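Putative hydrolase YdeN (Bacillus subtilis, PDB 1UXO) is probably a serine hydrolase of the alpha/beta-hydrolase fold, of the RBBP9 family, whose natural substrate is not established. Local coordinates at residues Ile9-Arg14 with Glu50-Thr55; His72-Pro77 with Asp112-Gly117; Phe82-Gln87 with Gly117-Gln122; Ser99-Ser104 with Gln140-Ser145. The protein carries 2 engineered substitutions. All blocks are in the same frame, centred on the assembly; numbering follows the deposited sequence.

Contact 1. Residues Ile9-Arg14 with Glu50-Thr55; sequences IIHGYR and EDWLDT
The six-membered ring of W52 meets H11 and the peptide of G12 just beyond the C-terminal end of strand 6-10. W52 leaves helix 49-57 with its CB directed toward the 9-14 segment, and CG stands anti to its own carbonyl carbon (chi1 -79°), which sends the long indole out from the helix to the loop. Along that side chain, the pyrrole part stays short of the loop; its NE1 is occupied by a hydrogen bond to the carbonyl oxygen of P42, which helps to fix the rotation of the indole. Further out, CZ2 comes to 4.1 Å from H11 CE1. CZ3, on the other side of the tip, lies 3.5 Å from the carbonyl oxygen H11 O. At the tip itself, CH2 meets H11 CE1 at 4.0 Å, H11 O, and G12 O, which sits at the ring edge near its plane, 3.7 Å from CH2.

The H11 imidazole is turned steeply against the six-membered ring of W52, the planes at 81°, but the pair is oblique, neither a stack nor a true edge-to-face contact. Two polar bonds hold the imidazole: ND1 donates to G12 O at 2.7 Å in the imidazole plane and on a carbonyl lone pair, while NE2 pairs with the backbone N of M41. G12 lies about 5 Å from the side chain of S73, the predicted nucleophile. No hydrogen bond joins the two segments. With NE1 engaged at P42, W52 presents only carbon to the loop, and both H11 nitrogens have partners of their own, so the contact is van der Waals packing of an aromatic rim against polar backbone.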
loop_
_atom_site.group_PDB
_atom_site.type_symbol
_atom_site.label_atom_id
_atom_site.label_comp_id
_atom_site.label_asym_id
_atom_site.label_seq_id
_atom_site.Cartn_x
_atom_site.Cartn_y
_atom_site.Cartn_z
ATOM N N ILE A 9 -6.138 -5.158 0.979
ATOM C CA ILE A 9 -5.993 -4.016 0.078
ATOM C C ILE A 9 -6.454 -2.768 0.817
ATOM O O ILE A 9 -7.587 -2.732 1.349
ATOM C CB ILE A 9 -6.792 -4.245 -1.197
ATOM C CG1 ILE A 9 -6.319 -5.478 -1.930
ATOM C CG2 ILE A 9 -6.759 -2.982 -2.164
ATOM C CD1 ILE A 9 -7.396 -6.016 -2.906
ATOM N N ILE A 10 -5.593 -1.752 0.855
ATOM C CA ILE A 10 -5.845 -0.539 1.661
ATOM C C ILE A 10 -5.756 0.723 0.791
ATOM O O ILE A 10 -4.730 1.016 0.155
ATOM C CB ILE A 10 -4.835 -0.433 2.854
ATOM C CG1 ILE A 10 -4.803 -1.696 3.685
ATOM C CG2 ILE A 10 -5.174 0.814 3.721
ATOM C CD1 ILE A 10 -3.813 -2.735 3.302
ATOM N N HIS A 11 -6.829 1.501 0.819
ATOM C CA HIS A 11 -6.996 2.682 -0.016
ATOM C C HIS A 11 -6.382 3.932 0.604
ATOM O O HIS A 11 -5.819 3.893 1.672
ATOM C CB HIS A 11 -8.500 2.925 -0.273
ATOM C CG HIS A 11 -9.254 3.311 0.966
ATOM N ND1 HIS A 11 -9.108 4.537 1.579
ATOM C CD2 HIS A 11 -10.143 2.611 1.721
ATOM C CE1 HIS A 11 -9.880 4.579 2.664
ATOM N NE2 HIS A 11 -10.537 3.430 2.759
ATOM N N GLY A 12 -6.495 5.049 -0.103
ATOM C CA GLY A 12 -5.924 6.327 0.314
ATOM C C GLY A 12 -6.988 7.339 0.705
ATOM O O GLY A 12 -8.143 7.001 1.035
ATOM N N TYR A 13 -6.571 8.598 0.674
ATOM C CA TYR A 13 -7.432 9.775 0.912
ATOM C C TYR A 13 -8.621 9.849 -0.065
ATOM O O TYR A 13 -8.487 9.640 -1.293
ATOM C CB TYR A 13 -6.548 11.005 0.796
ATOM C CG TYR A 13 -7.260 12.322 0.835
ATOM C CD1 TYR A 13 -8.079 12.661 1.892
ATOM C CD2 TYR A 13 -7.076 13.257 -0.190
ATOM C CE1 TYR A 13 -8.757 13.917 1.916
ATOM C CE2 TYR A 13 -7.749 14.508 -0.162
ATOM C CZ TYR A 13 -8.562 14.814 0.907
ATOM O OH TYR A 13 -9.257 16.020 0.930
ATOM N N ARG A 14 -9.792 10.101 0.493
ATOM C CA ARG A 14 -10.994 10.322 -0.257
ATOM C C ARG A 14 -11.309 9.150 -1.113
ATOM O O ARG A 14 -11.583 9.328 -2.314
ATOM C CB ARG A 14 -10.825 11.495 -1.234
ATOM C CG ARG A 14 -11.108 12.839 -0.687
ATOM C CD ARG A 14 -11.741 13.747 -1.732
ATOM N NE ARG A 14 -11.111 13.569 -3.043
ATOM C CZ ARG A 14 -11.180 14.456 -4.032
ATOM N NH1 ARG A 14 -11.843 15.623 -3.886
ATOM N NH2 ARG A 14 -10.562 14.181 -5.167
ATOM N N GLU A 50 -3.928 7.949 13.809
ATOM C CA GLU A 50 -4.241 7.045 14.929
ATOM C C GLU A 50 -5.476 6.180 14.685
ATOM O O GLU A 50 -5.475 5.047 15.029
ATOM C CB GLU A 50 -4.321 7.780 16.290
ATOM C CG GLU A 50 -2.974 8.349 16.674
ATOM C CD GLU A 50 -1.820 7.327 16.708
ATOM O OE1 GLU A 50 -2.025 6.187 17.248
ATOM O OE2 GLU A 50 -0.716 7.682 16.182
ATOM N N ASP A 51 -6.491 6.727 14.028
ATOM C CA ASP A 51 -7.709 5.968 13.734
ATOM C C ASP A 51 -7.457 4.945 12.619
ATOM O O ASP A 51 -7.944 3.861 12.692
ATOM C CB ASP A 51 -8.847 6.887 13.363
ATOM C CG ASP A 51 -9.237 7.834 14.506
ATOM O OD1 ASP A 51 -9.152 7.387 15.670
ATOM O OD2 ASP A 51 -9.621 9.045 14.330
ATOM N N TRP A 52 -6.638 5.286 11.622
ATOM C CA TRP A 52 -6.298 4.323 10.567
ATOM C C TRP A 52 -5.493 3.142 11.215
ATOM O O TRP A 52 -5.767 1.936 10.915
ATOM C CB TRP A 52 -5.538 4.998 9.418
ATOM C CG TRP A 52 -6.422 5.740 8.489
ATOM C CD1 TRP A 52 -7.541 6.463 8.807
ATOM C CD2 TRP A 52 -6.293 5.814 7.056
ATOM N NE1 TRP A 52 -8.104 6.979 7.669
ATOM C CE2 TRP A 52 -7.358 6.603 6.581
ATOM C CE3 TRP A 52 -5.370 5.295 6.121
ATOM C CZ2 TRP A 52 -7.569 6.866 5.217
ATOM C CZ3 TRP A 52 -5.587 5.540 4.781
ATOM C CH2 TRP A 52 -6.683 6.327 4.336
ATOM N N LEU A 53 -4.504 3.466 12.064
ATOM C CA LEU A 53 -3.767 2.412 12.773
ATOM C C LEU A 53 -4.650 1.529 13.667
ATOM O O LEU A 53 -4.468 0.312 13.700
ATOM C CB LEU A 53 -2.618 3.017 13.597
ATOM C CG LEU A 53 -1.504 3.719 12.792
ATOM C CD1 LEU A 53 -0.428 4.295 13.765
ATOM C CD2 LEU A 53 -0.893 2.834 11.762
ATOM N N ASP A 54 -5.591 2.132 14.368
ATOM C CA ASP A 54 -6.565 1.363 15.198
ATOM C C ASP A 54 -7.410 0.429 14.335
ATOM O O ASP A 54 -7.617 -0.708 14.701
ATOM C CB ASP A 54 -7.504 2.280 15.995
ATOM C CG ASP A 54 -6.819 2.970 17.147
ATOM O OD1 ASP A 54 -5.746 2.543 17.598
ATOM O OD2 ASP A 54 -7.300 3.995 17.660
ATOM N N THR A 55 -7.846 0.871 13.144
ATOM C CA THR A 55 -8.560 -0.015 12.240
ATOM C C THR A 55 -7.687 -1.158 11.755
ATOM O O THR A 55 -8.107 -2.334 11.759
ATOM C CB THR A 55 -9.156 0.797 11.077
ATOM O OG1 THR A 55 -10.058 1.759 11.580
ATOM C CG2 THR A 55 -10.005 -0.023 10.192
#

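Contact 2. Residues His72-Pro77 with Asp112-Gly117; sequences HSLGCP and DEFTQG
L74 lies across one face of the F114 ring, and this is the tight part of the contact. CD1 is 3.9 Å from the ring centroid and 29° off its normal, a CH-pi contact, and it comes within 3.5 Å of F114 CG. The other methyl, CD2, stands over the middle of the same face, 3.9 Å from F114 CZ, while CD1 lies toward the CG side, so both methyls rest on one face. L74 holds CG anti to its backbone N (chi1 -167°), which swings the fork outward to the phenyl. W52 meets the F114 ring edge-to-face.

The P77 side is looser. Its CB touches F114 O and, at 3.7 Å, the methyl CG2 of T115, with the two side chains lying side by side; P77 CG and F114 CB are 4.4 Å apart. Farther along, the 112-117 segment runs out to exposed Q116 and G117, while partly exposed E113 makes a salt bridge to R48.

L74 directly follows S73, the predicted nucleophile, in a type II' turn from H72 to G75 between strand 67-72 and helix 75-84. The positive phi of S73 (55°) and the sequence HSLG, which matches the x-S-x-G part of the G-x-S-x-G signature, mark this as the nucleophile elbow of the alpha/beta-hydrolase fold.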
loop_
_atom_site.group_PDB
_atom_site.type_symbol
_atom_site.label_atom_id
_atom_site.label_comp_id
_atom_site.label_asym_id
_atom_site.label_seq_id
_atom_site.Cartn_x
_atom_site.Cartn_y
_atom_site.Cartn_z
ATOM N N HIS A 72 -2.571 1.851 -1.488
ATOM C CA HIS A 72 -2.553 2.923 -2.422
ATOM C C HIS A 72 -2.446 4.272 -1.714
ATOM O O HIS A 72 -3.160 4.548 -0.730
ATOM C CB HIS A 72 -3.813 2.907 -3.310
ATOM C CG HIS A 72 -3.811 3.973 -4.385
ATOM N ND1 HIS A 72 -4.906 4.784 -4.613
ATOM C CD2 HIS A 72 -2.885 4.321 -5.322
ATOM C CE1 HIS A 72 -4.636 5.610 -5.616
ATOM N NE2 HIS A 72 -3.427 5.349 -6.072
ATOM N N SER A 73 -1.478 5.044 -2.173
ATOM C CA SER A 73 -1.290 6.433 -1.776
ATOM C C SER A 73 -1.174 6.567 -0.241
ATOM O O SER A 73 -0.260 5.946 0.366
ATOM C CB SER A 73 -2.386 7.285 -2.450
ATOM O OG SER A 73 -2.037 8.670 -2.403
ATOM N N LEU A 74 -2.113 7.271 0.398
ATOM C CA LEU A 74 -2.072 7.450 1.885
ATOM C C LEU A 74 -2.066 6.158 2.675
ATOM O O LEU A 74 -1.497 6.092 3.778
ATOM C CB LEU A 74 -3.199 8.352 2.374
ATOM C CG LEU A 74 -3.109 8.872 3.799
ATOM C CD1 LEU A 74 -1.895 9.849 4.021
ATOM C CD2 LEU A 74 -4.460 9.521 4.231
ATOM N N GLY A 75 -2.618 5.086 2.118
ATOM C CA GLY A 75 -2.547 3.799 2.803
ATOM C C GLY A 75 -1.137 3.297 3.004
ATOM O O GLY A 75 -0.878 2.487 3.893
ATOM N N CYS A 76 -0.249 3.718 2.115
ATOM C CA CYS A 76 1.175 3.367 2.199
ATOM C C CYS A 76 1.853 3.809 3.506
ATOM O O CYS A 76 2.341 2.923 4.238
ATOM C CB CYS A 76 1.921 3.777 0.929
ATOM S SG CYS A 76 1.236 3.042 -0.579
ATOM N N PRO A 77 1.930 5.117 3.810
ATOM C CA PRO A 77 2.567 5.508 5.063
ATOM C C PRO A 77 1.826 4.959 6.277
ATOM O O PRO A 77 2.429 4.664 7.311
ATOM C CB PRO A 77 2.578 7.045 5.020
ATOM C CG PRO A 77 1.496 7.426 3.998
ATOM C CD PRO A 77 1.580 6.310 3.004
ATOM N N ASP A 112 -0.204 15.676 6.563
ATOM C CA ASP A 112 1.145 15.603 7.083
ATOM C C ASP A 112 1.344 14.716 8.273
ATOM O O ASP A 112 2.443 14.193 8.451
ATOM C CB ASP A 112 1.710 17.002 7.422
ATOM C CG ASP A 112 2.220 17.750 6.216
ATOM O OD1 ASP A 112 2.296 17.219 5.084
ATOM O OD2 ASP A 112 2.618 18.963 6.321
ATOM N N GLU A 113 0.301 14.480 9.070
ATOM C CA GLU A 113 0.499 13.704 10.260
ATOM C C GLU A 113 0.841 12.252 9.937
ATOM O O GLU A 113 1.455 11.588 10.744
ATOM C CB GLU A 113 -0.693 13.795 11.213
ATOM C CG GLU A 113 -1.879 12.994 10.845
ATOM C CD GLU A 113 -2.962 13.148 11.891
ATOM O OE1 GLU A 113 -3.079 14.250 12.526
ATOM O OE2 GLU A 113 -3.696 12.208 12.079
ATOM N N PHE A 114 0.472 11.788 8.740
ATOM C CA PHE A 114 0.728 10.388 8.344
ATOM C C PHE A 114 2.215 10.111 8.064
ATOM O O PHE A 114 2.635 8.975 8.134
ATOM C CB PHE A 114 -0.115 10.037 7.130
ATOM C CG PHE A 114 -1.526 9.633 7.474
ATOM C CD1 PHE A 114 -1.902 8.314 7.457
ATOM C CD2 PHE A 114 -2.455 10.578 7.856
ATOM C CE1 PHE A 114 -3.172 7.961 7.745
ATOM C CE2 PHE A 114 -3.708 10.245 8.161
ATOM C CZ PHE A 114 -4.088 8.935 8.112
ATOM N N THR A 115 2.973 11.159 7.728
ATOM C CA THR A 115 4.385 11.052 7.373
ATOM C C THR A 115 5.334 11.885 8.207
ATOM O O THR A 115 6.538 11.888 7.956
ATOM C CB THR A 115 4.603 11.447 5.893
ATOM O OG1 THR A 115 4.099 12.780 5.663
ATOM C CG2 THR A 115 3.825 10.548 4.964
ATOM N N GLN A 116 4.855 12.571 9.213
ATOM C CA GLN A 116 5.784 13.376 9.971
ATOM C C GLN A 116 6.595 12.419 10.851
ATOM O O GLN A 116 6.059 11.437 11.373
ATOM C CB GLN A 116 5.095 14.487 10.742
ATOM C CG GLN A 116 4.711 14.154 12.065
ATOM C CD GLN A 116 3.964 15.296 12.757
ATOM O OE1 GLN A 116 2.996 15.040 13.445
ATOM N NE2 GLN A 116 4.379 16.531 12.527
ATOM N N GLY A 117 7.882 12.670 10.843
ATOM C CA GLY A 117 8.853 11.909 11.582
ATOM C C GLY A 117 9.503 10.865 10.681
ATOM O O GLY A 117 8.891 10.378 9.748
#

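Contact 3. Residues Phe82-Gln87 with Gly117-Gln122; sequences FLEHLQ and GSFDHQ
E84 reaches from the end of helix 75-84 to the backbone of F119 and D120, and one bond carries the contact: D120 N donates to E84 OE2 at 2.7 Å, with an N-H...O angle of 160°. The oxygen receives it on its anti lone pair, the one turned away from OE1. The same OE2 lies 3.2 Å from F119 CA and 3.7 Å from D120 CB, so this one oxygen packs closely against the chain. Beyond CG the E84 side chain is extended (chi2 -174°), which lets the acid span the gap.

In the next shell, R81 holds the other oxygen: OE1 forms a salt bridge with its guanidinium, so both carboxylate oxygens are engaged. R81 also bonds to the carbonyl oxygens of G117 and S118 and makes a cation-pi contact with the F119 ring. D120 has a second role, as N-cap of helix 121-127, its OD1 accepting from K123 N. Its OD2 stays 5.7 Å from E84 OE2, and the nearby R81 would be expected to offset some of that like charge.

K123 NZ bonds to the carbonyl oxygens of L83 and L86, so the C-terminal end of helix 75-84 is tied to the start of helix 121-127, which follows the long loop after strand 92-98.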
loop_
_atom_site.group_PDB
_atom_site.type_symbol
_atom_site.label_atom_id
_atom_site.label_comp_id
_atom_site.label_asym_id
_atom_site.label_seq_id
_atom_site.Cartn_x
_atom_site.Cartn_y
_atom_site.Cartn_z
ATOM N N PHE A 82 2.197 1.204 10.807
ATOM C CA PHE A 82 1.666 -0.017 11.411
ATOM C C PHE A 82 2.737 -1.062 11.596
ATOM O O PHE A 82 2.870 -1.661 12.687
ATOM C CB PHE A 82 0.512 -0.509 10.536
ATOM C CG PHE A 82 -0.213 -1.659 11.062
ATOM C CD1 PHE A 82 -0.931 -1.582 12.238
ATOM C CD2 PHE A 82 -0.217 -2.865 10.332
ATOM C CE1 PHE A 82 -1.635 -2.725 12.706
ATOM C CE2 PHE A 82 -0.944 -3.991 10.787
ATOM C CZ PHE A 82 -1.637 -3.900 11.981
ATOM N N LEU A 83 3.525 -1.324 10.557
ATOM C CA LEU A 83 4.572 -2.357 10.649
ATOM C C LEU A 83 5.643 -1.959 11.625
ATOM O O LEU A 83 6.213 -2.836 12.277
ATOM C CB LEU A 83 5.229 -2.584 9.302
ATOM C CG LEU A 83 4.291 -3.113 8.215
ATOM C CD1 LEU A 83 5.097 -3.096 6.948
ATOM C CD2 LEU A 83 3.849 -4.505 8.550
ATOM N N GLU A 84 5.940 -0.656 11.757
ATOM C CA GLU A 84 6.965 -0.238 12.730
ATOM C C GLU A 84 6.639 -0.686 14.123
ATOM O O GLU A 84 7.539 -1.022 14.878
ATOM C CB GLU A 84 7.076 1.283 12.850
ATOM C CG GLU A 84 7.864 1.948 11.831
ATOM C CD GLU A 84 8.027 3.449 12.114
ATOM O OE1 GLU A 84 7.072 4.106 12.570
ATOM O OE2 GLU A 84 9.130 3.971 11.880
ATOM N N HIS A 85 5.362 -0.671 14.482
ATOM C CA HIS A 85 4.973 -0.968 15.849
ATOM C C HIS A 85 4.428 -2.395 16.054
ATOM O O HIS A 85 3.996 -2.733 17.133
ATOM C CB HIS A 85 3.960 0.093 16.312
ATOM C CG HIS A 85 4.596 1.420 16.613
ATOM N ND1 HIS A 85 3.895 2.602 16.593
ATOM C CD2 HIS A 85 5.891 1.753 16.899
ATOM C CE1 HIS A 85 4.720 3.602 16.879
ATOM N NE2 HIS A 85 5.937 3.120 17.068
ATOM N N LEU A 86 4.533 -3.232 15.022
ATOM C CA LEU A 86 4.002 -4.592 15.087
ATOM C C LEU A 86 5.064 -5.576 15.591
ATOM O O LEU A 86 6.173 -5.621 15.081
ATOM C CB LEU A 86 3.598 -4.978 13.673
ATOM C CG LEU A 86 2.599 -6.092 13.499
ATOM C CD1 LEU A 86 1.359 -5.787 14.340
ATOM C CD2 LEU A 86 2.233 -6.206 12.013
ATOM N N GLN A 87 4.711 -6.363 16.606
ATOM C CA GLN A 87 5.546 -7.466 17.069
ATOM C C GLN A 87 5.229 -8.669 16.215
ATOM O O GLN A 87 4.091 -9.183 16.244
ATOM C CB GLN A 87 5.312 -7.826 18.551
ATOM C CG GLN A 87 6.115 -9.071 18.943
ATOM C CD GLN A 87 6.884 -9.031 20.280
ATOM O OE1 GLN A 87 6.254 -8.938 21.349
ATOM N NE2 GLN A 87 8.250 -9.178 20.221
ATOM N N GLY A 117 7.882 12.670 10.843
ATOM C CA GLY A 117 8.853 11.909 11.582
ATOM C C GLY A 117 9.503 10.865 10.681
ATOM O O GLY A 117 8.891 10.378 9.748
ATOM N N SER A 118 10.748 10.557 10.952
ATOM C CA SER A 118 11.425 9.441 10.277
ATOM C C SER A 118 10.803 8.077 10.554
ATOM O O SER A 118 10.149 7.843 11.542
ATOM C CB SER A 118 12.889 9.398 10.645
ATOM O OG SER A 118 13.486 10.602 10.302
ATOM N N PHE A 119 10.998 7.182 9.615
ATOM C CA PHE A 119 10.558 5.802 9.718
ATOM C C PHE A 119 11.803 4.924 10.063
ATOM O O PHE A 119 12.918 5.187 9.619
ATOM C CB PHE A 119 9.981 5.350 8.344
ATOM C CG PHE A 119 8.680 5.979 7.997
ATOM C CD1 PHE A 119 7.491 5.250 8.147
ATOM C CD2 PHE A 119 8.591 7.322 7.599
ATOM C CE1 PHE A 119 6.240 5.819 7.886
ATOM C CE2 PHE A 119 7.351 7.904 7.352
ATOM C CZ PHE A 119 6.157 7.146 7.466
ATOM N N ASP A 120 11.580 3.828 10.769
ATOM C CA ASP A 120 12.604 2.844 11.054
ATOM C C ASP A 120 12.629 1.868 9.848
ATOM O O ASP A 120 11.873 0.916 9.740
ATOM C CB ASP A 120 12.273 2.113 12.336
ATOM C CG ASP A 120 13.297 1.049 12.718
ATOM O OD1 ASP A 120 14.218 0.680 11.920
ATOM O OD2 ASP A 120 13.214 0.453 13.835
ATOM N N HIS A 121 13.533 2.155 8.928
ATOM C CA HIS A 121 13.622 1.386 7.649
ATOM C C HIS A 121 13.965 -0.086 7.863
ATOM O O HIS A 121 13.443 -0.930 7.178
ATOM C CB HIS A 121 14.582 2.075 6.625
ATOM C CG HIS A 121 14.177 3.511 6.337
ATOM N ND1 HIS A 121 15.049 4.579 6.392
ATOM C CD2 HIS A 121 12.981 4.041 6.013
ATOM C CE1 HIS A 121 14.407 5.702 6.126
ATOM N NE2 HIS A 121 13.147 5.395 5.900
ATOM N N GLN A 122 14.858 -0.371 8.818
ATOM C CA GLN A 122 15.281 -1.730 9.058
ATOM C C GLN A 122 14.109 -2.601 9.552
ATOM O O GLN A 122 13.938 -3.724 9.144
ATOM C CB GLN A 122 16.456 -1.761 10.063
ATOM C CG GLN A 122 16.957 -3.173 10.342
ATOM C CD GLN A 122 18.208 -3.226 11.245
ATOM O OE1 GLN A 122 18.837 -2.194 11.547
ATOM N NE2 GLN A 122 18.556 -4.432 11.686
#

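Contact 4. Residues Ser99-Ser104 with Gln140-Ser145; sequences SGFAKS and QIVPFS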
loop_
_atom_site.group_PDB
_atom_site.type_symbol
_atom_site.label_atom_id
_atom_site.label_comp_id
_atom_site.label_asym_id
_atom_site.label_seq_id
_atom_site.Cartn_x
_atom_site.Cartn_y
_atom_site.Cartn_z
ATOM N N SER A 99 1.935 4.158 -5.482
ATOM C CA SER A 99 2.111 5.595 -5.249
ATOM C C SER A 99 2.511 5.880 -3.828
ATOM O O SER A 99 2.025 6.853 -3.228
ATOM C CB SER A 99 0.862 6.332 -5.612
ATOM O OG SER A 99 0.442 5.968 -6.884
ATOM N N GLY A 100 3.375 5.016 -3.280
ATOM C CA GLY A 100 3.814 5.155 -1.901
ATOM C C GLY A 100 4.702 6.373 -1.666
ATOM O O GLY A 100 5.471 6.827 -2.557
ATOM N N PHE A 101 4.642 6.883 -0.451
ATOM C CA PHE A 101 5.445 8.013 -0.071
ATOM C C PHE A 101 5.617 7.961 1.469
ATOM O O PHE A 101 4.816 7.307 2.163
ATOM C CB PHE A 101 4.812 9.348 -0.513
ATOM C CG PHE A 101 3.442 9.592 0.065
ATOM C CD1 PHE A 101 3.267 10.426 1.164
ATOM C CD2 PHE A 101 2.330 8.962 -0.494
ATOM C CE1 PHE A 101 2.002 10.638 1.699
ATOM C CE2 PHE A 101 1.048 9.170 0.034
ATOM C CZ PHE A 101 0.877 9.994 1.139
ATOM N N ALA A 102 6.669 8.607 1.968
ATOM C CA ALA A 102 6.967 8.653 3.422
ATOM C C ALA A 102 7.395 10.070 3.897
ATOM O O ALA A 102 8.147 10.206 4.890
ATOM C CB ALA A 102 8.100 7.661 3.745
ATOM N N LYS A 103 6.969 11.110 3.171
ATOM C CA LYS A 103 7.189 12.513 3.557
ATOM C C LYS A 103 6.041 13.387 3.061
ATOM O O LYS A 103 5.208 12.950 2.252
ATOM C CB LYS A 103 8.494 13.049 3.022
ATOM C CG LYS A 103 8.598 13.170 1.489
ATOM C CD LYS A 103 10.052 13.227 1.091
ATOM C CE LYS A 103 10.240 13.339 -0.359
ATOM N NZ LYS A 103 11.678 13.465 -0.753
ATOM N N SER A 104 5.967 14.619 3.574
ATOM C CA SER A 104 4.857 15.513 3.274
ATOM C C SER A 104 4.621 15.685 1.795
ATOM O O SER A 104 5.574 15.935 1.031
ATOM C CB SER A 104 5.212 16.924 3.792
ATOM O OG SER A 104 4.270 17.866 3.408
ATOM N N GLN A 140 0.918 13.858 -10.323
ATOM C CA GLN A 140 0.956 15.202 -9.817
ATOM C C GLN A 140 0.507 15.308 -8.344
ATOM O O GLN A 140 0.458 16.427 -7.792
ATOM C CB GLN A 140 0.045 16.073 -10.709
ATOM C CG GLN A 140 0.439 16.101 -12.232
ATOM C CD GLN A 140 1.802 16.632 -12.414
ATOM O OE1 GLN A 140 2.114 17.729 -11.896
ATOM N NE2 GLN A 140 2.690 15.836 -13.043
ATOM N N ILE A 141 0.181 14.190 -7.708
ATOM C CA ILE A 141 -0.215 14.185 -6.279
ATOM C C ILE A 141 0.925 13.672 -5.422
ATOM O O ILE A 141 1.372 14.338 -4.485
ATOM C CB ILE A 141 -1.497 13.377 -6.049
ATOM C CG1 ILE A 141 -2.677 14.024 -6.805
ATOM C CG2 ILE A 141 -1.756 13.320 -4.527
ATOM C CD1 ILE A 141 -3.947 13.172 -6.875
ATOM N N VAL A 142 1.405 12.470 -5.760
ATOM C CA VAL A 142 2.624 11.898 -5.188
ATOM C C VAL A 142 3.756 11.948 -6.231
ATOM O O VAL A 142 3.805 11.125 -7.135
ATOM C CB VAL A 142 2.429 10.446 -4.735
ATOM C CG1 VAL A 142 3.701 9.950 -4.071
ATOM C CG2 VAL A 142 1.299 10.352 -3.694
ATOM N N PRO A 143 4.665 12.878 -6.126
ATOM C CA PRO A 143 5.732 12.970 -7.135
ATOM C C PRO A 143 6.492 11.683 -7.199
ATOM O O PRO A 143 6.783 11.017 -6.171
ATOM C CB PRO A 143 6.584 14.141 -6.651
ATOM C CG PRO A 143 5.651 14.919 -5.790
ATOM C CD PRO A 143 4.759 13.938 -5.095
ATOM N N PHE A 144 6.752 11.261 -8.432
ATOM C CA PHE A 144 7.527 10.060 -8.691
ATOM C C PHE A 144 8.790 9.915 -7.876
ATOM O O PHE A 144 9.079 8.821 -7.357
ATOM C CB PHE A 144 7.853 9.918 -10.200
ATOM C CG PHE A 144 8.640 8.665 -10.517
ATOM C CD1 PHE A 144 8.006 7.435 -10.551
ATOM C CD2 PHE A 144 10.018 8.739 -10.791
ATOM C CE1 PHE A 144 8.749 6.281 -10.849
ATOM C CE2 PHE A 144 10.745 7.592 -11.118
ATOM C CZ PHE A 144 10.124 6.373 -11.098
ATOM N N SER A 145 9.519 11.017 -7.711
ATOM C CA SER A 145 10.758 11.018 -6.922
ATOM C C SER A 145 10.545 10.593 -5.473
ATOM O O SER A 145 11.413 9.982 -4.857
ATOM C CB SER A 145 11.406 12.414 -6.955
ATOM O OG SER A 145 10.555 13.361 -6.360
HETATM O O HOH W 1 12.165 13.460 -3.684
#
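V142 packs its two methyls against the F101 side chain and the carbonyls of S99 and G100. CG2 is 3.6 Å from F101 CD2 and approaches that ring obliquely, while CG1 lies 3.8 Å from F101 CB; the two side chains cross at about a right angle. V142 places CG1 anti to its backbone N (chi1 -176°) and CG2 anti to the carbonyl carbon, and this spread brings both methyls to the loop.

Against polar backbone, the same valine closes over a carbonyl: V142 CG1 and CG2 both lie 3.6 Å from S99 O, which also sits at the edge of the F101 ring, in its plane, and is buried with no hydrogen-bond partner in the model. G100 O, by contrast, accepts from S147 OG.

The polar link is a water at the periphery, which accepts from K103 NZ at 3.0 Å and is hydrogen-bonded to S145 OG at 3.1 Å. K103 also forms a salt bridge with D149 and a cation-pi contact with F146.

D139, a predicted member of the charge relay, takes bonds from the backbone N of I141 and V142, and V142 also touches H166, the predicted histidine of the relay. The contact thus joins the loop after strand 92-98 to the loop that follows strand 128-136 and leads into helix 144-153.

Contacts 1, 2 and 4 are buried and gather near the C-terminal ends of the central parallel strands, around the predicted charge relay; contact 3 is partly buried and lies away from it. Contacts 2 and 3 share helix 75-84, at its start and its end, and G117. Contact 1 meets contact 2 directly, I10 O lying 2.8 Å from H72 N, a probable hydrogen bond between neighbouring strands. Contacts 2 and 4 are tied by D112 OD1 to S104 OG at 2.7 Å, again a probable hydrogen bond. Chemistry follows place: across the segments the buried contacts rely on aromatic and aliphatic packing, with a bridging water at the edge of contact 4, whereas contact 3 depends on a carboxylate accepting a backbone N-H, with R81 beside it.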